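Local coordinates for 2-aminomuconic 6-semialdehyde dehydrogenase (Pseudomonas sp., PDB 7BZV) that oxidises 2-aminomuconic 6-semialdehyde with NAD+ as cofactor in the meta-cleavage pathway of 2-aminophenol breakdown, working as a tetramer, at the interface of chains A and B. Numbering follows the deposited sequence. Chains: chain A/B, 2-aminomuconic 6-semialdehyde dehydrogenase.

The interface of chains A and B. Residues chain A 247-249; chain B 240, 252, 459, 462-463.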
# COMPACT_ATOMS: atom_id res chain seq x y z
N VAL A 247 -19.43 18.42 15.64
CA VAL A 247 -18.84 17.12 15.35
C VAL A 247 -17.44 17.21 14.72
O VAL A 247 -17.17 16.58 13.70
CB VAL A 247 -19.78 16.25 14.49
CG1 VAL A 247 -20.84 15.60 15.37
CG2 VAL A 247 -20.45 17.07 13.37
N LYS A 248 -16.57 17.99 15.36
CA LYS A 248 -15.18 18.17 14.97
C LYS A 248 -14.36 16.89 15.15
O LYS A 248 -14.45 16.23 16.20
CB LYS A 248 -14.54 19.30 15.77
CG LYS A 248 -15.33 20.61 15.77
CD LYS A 248 -15.61 21.09 14.37
CE LYS A 248 -16.17 22.52 14.40
NZ LYS A 248 -16.17 23.13 13.07
N PRO A 249 -13.52 16.55 14.17
CA PRO A 249 -12.56 15.45 14.36
C PRO A 249 -11.66 15.71 15.55
O PRO A 249 -11.18 16.83 15.73
CB PRO A 249 -11.74 15.45 13.06
CG PRO A 249 -12.54 16.22 12.07
CD PRO A 249 -13.42 17.18 12.84
N MET B 240 -21.71 11.94 20.70
CA MET B 240 -20.30 12.23 20.93
C MET B 240 -20.06 12.71 22.35
O MET B 240 -19.05 12.37 22.97
CB MET B 240 -19.80 13.26 19.93
CG MET B 240 -18.27 13.44 19.87
SD MET B 240 -17.83 14.48 18.45
CE MET B 240 -16.06 14.68 18.70
N PHE B 252 -19.08 8.58 12.41
CA PHE B 252 -20.37 9.23 12.15
C PHE B 252 -20.55 9.50 10.66
O PHE B 252 -19.61 9.93 9.99
CB PHE B 252 -20.47 10.59 12.84
CG PHE B 252 -20.54 10.54 14.35
CD1 PHE B 252 -21.08 9.45 15.00
CD2 PHE B 252 -20.09 11.61 15.09
CE1 PHE B 252 -21.18 9.44 16.40
CE2 PHE B 252 -20.17 11.61 16.47
CZ PHE B 252 -20.72 10.52 17.12
N GLY B 459 -17.24 18.33 7.80
CA GLY B 459 -17.99 19.32 8.58
C GLY B 459 -19.05 18.65 9.43
O GLY B 459 -18.80 17.62 10.08
N GLY B 462 -20.10 14.49 9.22
CA GLY B 462 -19.55 13.28 9.79
C GLY B 462 -18.24 13.51 10.50
O GLY B 462 -17.80 14.64 10.73
N ILE B 463 -17.67 12.39 10.90
CA ILE B 463 -16.35 12.28 11.49
C ILE B 463 -15.81 10.94 11.00
O ILE B 463 -16.46 9.90 11.16
CB ILE B 463 -16.37 12.30 13.03
CG1 ILE B 463 -16.82 13.66 13.59
CG2 ILE B 463 -14.97 11.97 13.57
CD1 ILE B 463 -16.83 13.72 15.13
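A:Val247 and B:Ile463 hold the middle of this small, mostly apolar patch between two subunits of the tetrameric aldehyde dehydrogenase, with carbon against backbone carbonyl at its edges. A:Val247 sits in the loop between helix 233-244 and strand 250-253, and B:Ile463 belongs to the short strand 462-463 of the other chain. The valine's branch carbon faces the end of the isoleucine's longer arm, CB lying 3.9 Å from B:Ile463 CD1. That arm reaches the valine because CG1 of B:Ile463 points away from its own carbonyl carbon (chi1 -66°) and CD1 continues in an extended line. The CD1 end also faces the backbone carbonyl of A:Val247, although the exact closeness of the arm to this oxygen is doubtful; the contact is packing rather than a hydrogen bond.

The two methyl groups of A:Val247 divide the neighbouring surface. CG1, anti to the carbonyl carbon (chi1 -81°), heads for the aromatic ring of B:Phe252 and stops 4.1 Å from CD2, the two side chains crossing at a slant. CG2 turns instead towards the backbone of B:Gly459, 3.7 Å from its carbonyl O. A beta-branched residue suits this place, since it presents two short methyls in different directions from a compact stem. The lack of a side chain at B:Gly459 and B:Gly462 probably lets the partner's backbone approach, and the positive phi of B:Gly459 (62°) suits glycine.

B:Met240, on helix 233-244, reaches the edge of the patch with a slender, flexible thioether. Its CB lies in the plane of the B:Phe252 ring, at the edge, which may help fix the tilt of the ring. A:Pro249, whose restricted backbone suits a loop, makes a loose, marginal contact through CA, 4.3 Å from B:Ile463 CG2. The methionine's terminal methyl CE ends 3.4 Å from the backbone carbonyl O of A:Lys248.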